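Local structure of member of s1p family of ribosomal proteins (Pyrococcus furiosus, 5YH1) at residues A[215-223]-A[236-246]. The protein is a DHH-family protein that binds manganese and is probably an exonuclease, the present chain being its DHH-domain part. Residues are numbered along the deposited sequence; the frame is centred on the assembly and turned at random.
Sequences EDRIKHLPA and FYQYLEYAKEK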
ATOM      1  N   GLU A 215       8.949  23.447 -28.067  1.00 34.95           N
ATOM      2  CA  GLU A 215       7.883  24.449 -28.033  1.00 33.65           C
ATOM      3  C   GLU A 215       6.613  24.016 -28.765  1.00 31.53           C
ATOM      4  O   GLU A 215       5.513  24.086 -28.209  1.00 31.64           O
ATOM      5  CB  GLU A 215       8.378  25.798 -28.594  1.00 34.40           C
ATOM      6  CG  GLU A 215       7.264  26.824 -28.753  1.00 35.37           C
ATOM      7  CD  GLU A 215       7.750  28.222 -29.090  1.00 35.69           C
ATOM      8  OE1 GLU A 215       8.279  28.926 -28.209  1.00 34.02           O
ATOM      9  OE2 GLU A 215       7.557  28.639 -30.238  1.00 40.51           O
ATOM     10  N   ASP A 216       6.757  23.576 -30.008  1.00 31.95           N
ATOM     11  CA  ASP A 216       5.586  23.268 -30.832  1.00 31.97           C
ATOM     12  C   ASP A 216       4.829  22.056 -30.289  1.00 31.07           C
ATOM     13  O   ASP A 216       3.610  21.988 -30.378  1.00 29.96           O
ATOM     14  CB  ASP A 216       5.982  23.045 -32.294  1.00 33.09           C
ATOM     15  CG  ASP A 216       6.343  24.349 -33.021  1.00 34.84           C
ATOM     16  OD1 ASP A 216       6.070  25.463 -32.518  1.00 35.98           O
ATOM     17  OD2 ASP A 216       6.903  24.255 -34.125  1.00 37.29           O
ATOM     18  N   ARG A 217       5.561  21.116 -29.706  1.00 31.13           N
ATOM     19  CA  ARG A 217       4.962  19.927 -29.112  1.00 30.82           C
ATOM     20  C   ARG A 217       4.121  20.245 -27.871  1.00 29.53           C
ATOM     21  O   ARG A 217       3.074  19.654 -27.677  1.00 29.84           O
ATOM     22  CB  ARG A 217       6.063  18.926 -28.753  1.00 33.16           C
ATOM     23  CG  ARG A 217       5.549  17.567 -28.319  1.00 34.85           C
ATOM     24  CD  ARG A 217       6.693  16.641 -27.974  1.00 36.67           C
ATOM     25  NE  ARG A 217       7.462  16.275 -29.157  1.00 39.08           N
ATOM     26  CZ  ARG A 217       7.080  15.385 -30.075  1.00 41.28           C
ATOM     27  NH1 ARG A 217       5.922  14.735 -29.974  1.00 41.38           N
ATOM     28  NH2 ARG A 217       7.870  15.146 -31.113  1.00 43.24           N
ATOM     29  N   ILE A 218       4.570  21.185 -27.044  1.00 29.27           N
ATOM     30  CA  ILE A 218       3.932  21.433 -25.741  1.00 28.90           C
ATOM     31  C   ILE A 218       3.161  22.744 -25.593  1.00 27.85           C
ATOM     32  O   ILE A 218       2.573  22.982 -24.544  1.00 26.95           O
ATOM     33  CB  ILE A 218       4.961  21.377 -24.586  1.00 29.14           C
ATOM     34  CG1 ILE A 218       5.918  22.568 -24.618  1.00 29.82           C
ATOM     35  CG2 ILE A 218       5.745  20.076 -24.623  1.00 29.78           C
ATOM     36  CD1 ILE A 218       6.819  22.638 -23.409  1.00 30.37           C
ATOM     37  N   LYS A 219       3.148  23.596 -26.616  1.00 27.43           N
ATOM     38  CA  LYS A 219       2.571  24.944 -26.455  1.00 27.13           C
ATOM     39  C   LYS A 219       1.066  24.967 -26.176  1.00 26.10           C
ATOM     40  O   LYS A 219       0.541  25.983 -25.718  1.00 26.34           O
ATOM     41  CB  LYS A 219       2.911  25.853 -27.643  1.00 28.07           C
ATOM     42  CG  LYS A 219       2.394  25.376 -28.984  1.00 28.62           C
ATOM     43  CD  LYS A 219       3.022  26.186 -30.095  1.00 30.49           C
ATOM     44  CE  LYS A 219       2.516  25.735 -31.456  1.00 31.04           C
ATOM     45  NZ  LYS A 219       3.250  26.475 -32.509  1.00 32.00           N
ATOM     46  N   HIS A 220       0.383  23.853 -26.430  1.00 25.64           N
ATOM     47  CA  HIS A 220      -1.035  23.689 -26.058  1.00 25.34           C
ATOM     48  C   HIS A 220      -1.293  23.202 -24.618  1.00 25.68           C
ATOM     49  O   HIS A 220      -2.442  23.208 -24.148  1.00 25.26           O
ATOM     50  CB  HIS A 220      -1.713  22.726 -27.034  1.00 26.09           C
ATOM     51  CG  HIS A 220      -1.305  21.298 -26.849  1.00 26.66           C
ATOM     52  ND1 HIS A 220      -0.067  20.821 -27.223  1.00 26.72           N
ATOM     53  CD2 HIS A 220      -1.963  20.250 -26.305  1.00 26.44           C
ATOM     54  CE1 HIS A 220       0.014  19.537 -26.931  1.00 26.54           C
ATOM     55  NE2 HIS A 220      -1.125  19.166 -26.375  1.00 27.21           N
ATOM     56  N   LEU A 221      -0.242  22.774 -23.915  1.00 26.32           N
ATOM     57  CA  LEU A 221      -0.400  22.232 -22.550  1.00 25.30           C
ATOM     58  C   LEU A 221      -0.979  23.226 -21.561  1.00 24.55           C
ATOM     59  O   LEU A 221      -1.819  22.859 -20.738  1.00 24.14           O
ATOM     60  CB  LEU A 221       0.924  21.665 -22.027  1.00 26.11           C
ATOM     61  CG  LEU A 221       1.470  20.445 -22.783  1.00 26.38           C
ATOM     62  CD1 LEU A 221       2.657  19.848 -22.047  1.00 26.69           C
ATOM     63  CD2 LEU A 221       0.408  19.377 -22.985  1.00 27.27           C
ATOM     64  N   PRO A 222      -0.557  24.503 -21.638  1.00 24.67           N
ATOM     65  CA  PRO A 222      -1.136  25.504 -20.737  1.00 23.77           C
ATOM     66  C   PRO A 222      -2.669  25.623 -20.795  1.00 23.47           C
ATOM     67  O   PRO A 222      -3.305  25.897 -19.777  1.00 24.11           O
ATOM     68  CB  PRO A 222      -0.467  26.804 -21.189  1.00 24.68           C
ATOM     69  CG  PRO A 222       0.845  26.370 -21.747  1.00 24.58           C
ATOM     70  CD  PRO A 222       0.590  25.038 -22.391  1.00 24.49           C
ATOM     71  N   ALA A 223      -3.254  25.416 -21.969  1.00 23.29           N
ATOM     72  CA  ALA A 223      -4.707  25.409 -22.106  1.00 23.48           C
ATOM     73  C   ALA A 223      -5.344  24.263 -21.335  1.00 22.91           C
ATOM     74  O   ALA A 223      -6.393  24.440 -20.714  1.00 23.26           O
ATOM     75  CB  ALA A 223      -5.104  25.333 -23.578  1.00 24.00           C
ATOM     76  N   PHE A 236      -4.698  32.899 -19.807  1.00 24.26           N
ATOM     77  CA  PHE A 236      -5.346  31.625 -20.146  1.00 25.99           C
ATOM     78  C   PHE A 236      -6.057  31.760 -21.492  1.00 26.93           C
ATOM     79  O   PHE A 236      -5.939  30.896 -22.367  1.00 26.83           O
ATOM     80  CB  PHE A 236      -6.318  31.201 -19.029  1.00 25.78           C
ATOM     81  CG  PHE A 236      -7.219  30.042 -19.380  1.00 26.05           C
ATOM     82  CD1 PHE A 236      -6.694  28.791 -19.680  1.00 26.28           C
ATOM     83  CD2 PHE A 236      -8.604  30.192 -19.360  1.00 27.40           C
ATOM     84  CE1 PHE A 236      -7.523  27.720 -19.979  1.00 26.38           C
ATOM     85  CE2 PHE A 236      -9.447  29.119 -19.658  1.00 27.80           C
ATOM     86  CZ  PHE A 236      -8.901  27.880 -19.973  1.00 27.44           C
ATOM     87  N   TYR A 237      -6.753  32.876 -21.665  1.00 27.30           N
ATOM     88  CA  TYR A 237      -7.553  33.083 -22.867  1.00 27.68           C
ATOM     89  C   TYR A 237      -6.665  33.218 -24.092  1.00 27.07           C
ATOM     90  O   TYR A 237      -7.073  32.843 -25.177  1.00 27.21           O
ATOM     91  CB  TYR A 237      -8.529  34.251 -22.670  1.00 27.46           C
ATOM     92  CG  TYR A 237      -9.509  33.943 -21.552  1.00 27.23           C
ATOM     93  CD1 TYR A 237     -10.458  32.924 -21.693  1.00 28.40           C
ATOM     94  CD2 TYR A 237      -9.458  34.620 -20.343  1.00 27.81           C
ATOM     95  CE1 TYR A 237     -11.347  32.612 -20.667  1.00 27.63           C
ATOM     96  CE2 TYR A 237     -10.347  34.314 -19.310  1.00 28.88           C
ATOM     97  CZ  TYR A 237     -11.285  33.311 -19.483  1.00 28.52           C
ATOM     98  OH  TYR A 237     -12.165  33.008 -18.463  1.00 31.22           O
ATOM     99  N   GLN A 238      -5.426  33.677 -23.908  1.00 27.23           N
ATOM    100  CA  GLN A 238      -4.425  33.607 -24.979  1.00 26.07           C
ATOM    101  C   GLN A 238      -3.924  32.176 -25.185  1.00 26.40           C
ATOM    102  O   GLN A 238      -3.792  31.719 -26.324  1.00 26.78           O
ATOM    103  CB  GLN A 238      -3.232  34.517 -24.680  1.00 26.49           C
ATOM    104  CG  GLN A 238      -3.562  36.006 -24.591  1.00 26.41           C
ATOM    105  CD  GLN A 238      -2.356  36.827 -24.164  1.00 26.12           C
ATOM    106  OE1 GLN A 238      -1.389  36.980 -24.921  1.00 26.09           O
ATOM    107  NE2 GLN A 238      -2.397  37.350 -22.949  1.00 24.80           N
ATOM    108  N   TYR A 239      -3.604  31.483 -24.090  1.00 26.00           N
ATOM    109  CA  TYR A 239      -3.083  30.108 -24.182  1.00 25.38           C
ATOM    110  C   TYR A 239      -4.059  29.196 -24.948  1.00 25.32           C
ATOM    111  O   TYR A 239      -3.638  28.321 -25.688  1.00 25.31           O
ATOM    112  CB  TYR A 239      -2.796  29.520 -22.787  1.00 24.78           C
ATOM    113  CG  TYR A 239      -1.480  29.943 -22.154  1.00 23.71           C
ATOM    114  CD1 TYR A 239      -0.268  29.697 -22.791  1.00 23.09           C
ATOM    115  CD2 TYR A 239      -1.448  30.552 -20.902  1.00 23.95           C
ATOM    116  CE1 TYR A 239       0.935  30.055 -22.212  1.00 23.35           C
ATOM    117  CE2 TYR A 239      -0.240  30.919 -20.310  1.00 24.00           C
ATOM    118  CZ  TYR A 239       0.947  30.666 -20.970  1.00 24.27           C
ATOM    119  OH  TYR A 239       2.153  31.036 -20.406  1.00 24.28           O
ATOM    120  N   LEU A 240      -5.355  29.413 -24.772  1.00 25.96           N
ATOM    121  CA  LEU A 240      -6.382  28.634 -25.480  1.00 27.52           C
ATOM    122  C   LEU A 240      -6.231  28.596 -27.005  1.00 29.20           C
ATOM    123  O   LEU A 240      -6.609  27.610 -27.651  1.00 28.99           O
ATOM    124  CB  LEU A 240      -7.770  29.181 -25.157  1.00 27.77           C
ATOM    125  CG  LEU A 240      -8.353  28.834 -23.788  1.00 28.58           C
ATOM    126  CD1 LEU A 240      -9.679  29.569 -23.622  1.00 28.87           C
ATOM    127  CD2 LEU A 240      -8.549  27.328 -23.620  1.00 28.66           C
ATOM    128  N   GLU A 241      -5.704  29.670 -27.582  1.00 29.89           N
ATOM    129  CA  GLU A 241      -5.521  29.745 -29.027  1.00 30.58           C
ATOM    130  C   GLU A 241      -4.566  28.673 -29.557  1.00 30.15           C
ATOM    131  O   GLU A 241      -4.755  28.168 -30.664  1.00 29.13           O
ATOM    132  CB  GLU A 241      -5.055  31.152 -29.422  1.00 32.41           C
ATOM    133  CG  GLU A 241      -6.156  32.197 -29.304  1.00 33.46           C
ATOM    134  CD  GLU A 241      -7.166  32.064 -30.431  1.00 35.64           C
ATOM    135  OE1 GLU A 241      -6.819  32.439 -31.574  1.00 36.64           O
ATOM    136  OE2 GLU A 241      -8.286  31.555 -30.186  1.00 36.78           O
ATOM    137  N   TYR A 242      -3.557  28.297 -28.767  1.00 30.08           N
ATOM    138  CA  TYR A 242      -2.628  27.237 -29.186  1.00 29.63           C
ATOM    139  C   TYR A 242      -3.297  25.862 -29.213  1.00 30.22           C
ATOM    140  O   TYR A 242      -2.920  24.999 -30.003  1.00 29.28           O
ATOM    141  CB  TYR A 242      -1.412  27.180 -28.268  1.00 30.57           C
ATOM    142  CG  TYR A 242      -0.534  28.406 -28.343  1.00 29.28           C
ATOM    143  CD1 TYR A 242       0.366  28.578 -29.389  1.00 28.40           C
ATOM    144  CD2 TYR A 242      -0.603  29.385 -27.367  1.00 27.47           C
ATOM    145  CE1 TYR A 242       1.168  29.702 -29.456  1.00 28.07           C
ATOM    146  CE2 TYR A 242       0.190  30.504 -27.429  1.00 27.14           C
ATOM    147  CZ  TYR A 242       1.071  30.659 -28.474  1.00 27.94           C
ATOM    148  OH  TYR A 242       1.865  31.779 -28.511  1.00 30.08           O
ATOM    149  N   ALA A 243      -4.275  25.659 -28.336  1.00 30.75           N
ATOM    150  CA  ALA A 243      -5.042  24.417 -28.321  1.00 30.58           C
ATOM    151  C   ALA A 243      -5.957  24.386 -29.540  1.00 31.67           C
ATOM    152  O   ALA A 243      -6.073  23.361 -30.203  1.00 31.27           O
ATOM    153  CB  ALA A 243      -5.856  24.295 -27.034  1.00 29.89           C
ATOM    154  N   LYS A 244      -6.604  25.511 -29.831  1.00 33.05           N
ATOM    155  CA  LYS A 244      -7.462  25.601 -31.021  1.00 36.09           C
ATOM    156  C   LYS A 244      -6.734  25.243 -32.317  1.00 36.15           C
ATOM    157  O   LYS A 244      -7.266  24.489 -33.129  1.00 35.29           O
ATOM    158  CB  LYS A 244      -8.125  26.977 -31.118  1.00 37.10           C
ATOM    159  CG  LYS A 244      -9.524  26.958 -30.536  1.00 38.49           C
ATOM    160  CD  LYS A 244      -9.764  27.986 -29.459  1.00 38.91           C
ATOM    161  CE  LYS A 244     -11.031  27.608 -28.715  1.00 40.21           C
ATOM    162  NZ  LYS A 244     -11.518  28.665 -27.804  1.00 41.21           N
ATOM    163  N   GLU A 245      -5.509  25.736 -32.478  1.00 38.02           N
ATOM    164  CA  GLU A 245      -4.678  25.399 -33.638  1.00 39.49           C
ATOM    165  C   GLU A 245      -4.505  23.898 -33.822  1.00 38.80           C
ATOM    166  O   GLU A 245      -4.356  23.443 -34.948  1.00 40.41           O
ATOM    167  CB  GLU A 245      -3.287  26.035 -33.524  1.00 42.97           C
ATOM    168  CG  GLU A 245      -3.248  27.532 -33.769  1.00 47.91           C
ATOM    169  CD  GLU A 245      -1.921  28.175 -33.366  1.00 52.49           C
ATOM    170  OE1 GLU A 245      -0.882  27.466 -33.274  1.00 50.07           O
ATOM    171  OE2 GLU A 245      -1.929  29.409 -33.130  1.00 56.65           O
ATOM    172  N   LYS A 246      -4.498  23.138 -32.726  1.00 37.01           N
ATOM    173  CA  LYS A 246      -4.372  21.678 -32.801  1.00 37.68           C
ATOM    174  C   LYS A 246      -5.712  20.943 -32.811  1.00 36.28           C
ATOM    175  O   LYS A 246      -5.732  19.725 -32.711  1.00 37.51           O
ATOM    176  CB  LYS A 246      -3.504  21.146 -31.651  1.00 37.65           C
ATOM    177  CG  LYS A 246      -2.078  21.661 -31.697  1.00 38.15           C
ATOM    178  CD  LYS A 246      -1.126  20.868 -30.812  1.00 38.09           C
ATOM    179  CE  LYS A 246       0.164  21.650 -30.603  1.00 37.43           C
ATOM    180  NZ  LYS A 246       1.262  20.853 -29.996  1.00 37.43           N
TER
HETATM  181  O   HOH W   1      -1.686  26.595 -24.440  1.00 24.80           O
HETATM  182  O   HOH W   2       1.538  28.689 -32.732  1.00 45.62           O
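Pro222 and Ala223 pack against Tyr239, Leu240 and Ala243 in a partly buried contact that sets the turn between helices 215-218 and 221-229 against one side of helix 234-245. At its centre the Ala223 CB methyl lies 3.7 Å from Ala243 CB, consistent with a close approach of the two helices. Pro222 CB sits over one face of the Tyr239 ring, a CH-pi contact with CB 3.5 Å from the ring centroid, while the hydroxyl of that ring bonds Glu205 on helix 199-210. Ala223 O meets the edge of the Phe236 ring in its plane, 3.5 Å from CE1. A bridging water bonds Lys219 O, Tyr239 O and Ala223 N, supplying polar partners where the chain turns into helix 221-229.

Toward solvent the contact becomes polar. The extended chain of Lys219 crosses the Tyr242 ring at about a right angle, CD 3.6 Å from CD1, and its NZ forms a salt bridge with Asp216 and reaches Glu245 OE1 through a second water. Past the end of helix 234-245, Lys246 crosses the His220 ring at about a right angle, CD making an off-centre CH-pi contact, and its NZ donates a hydrogen bond to Asp216 O (2.6 Å), in the carbonyl plane. CG of His220 stands between backbone N and carbonyl carbon (chi1 73°), which helps turn the ring toward this lysine; its NE2 bonds Leu280 O. A leucine in place of Lys246 would probably leave Asp216 O without this ammonium partner and lose a bond that ties the segments together. Helix 215-218, the type I beta turn from Ile218 to Leu221 and helix 221-229 thus pack against helix 234-245 on the helical side of the DHH domain, where helix 221-229 runs on to the manganese ligand Asp229.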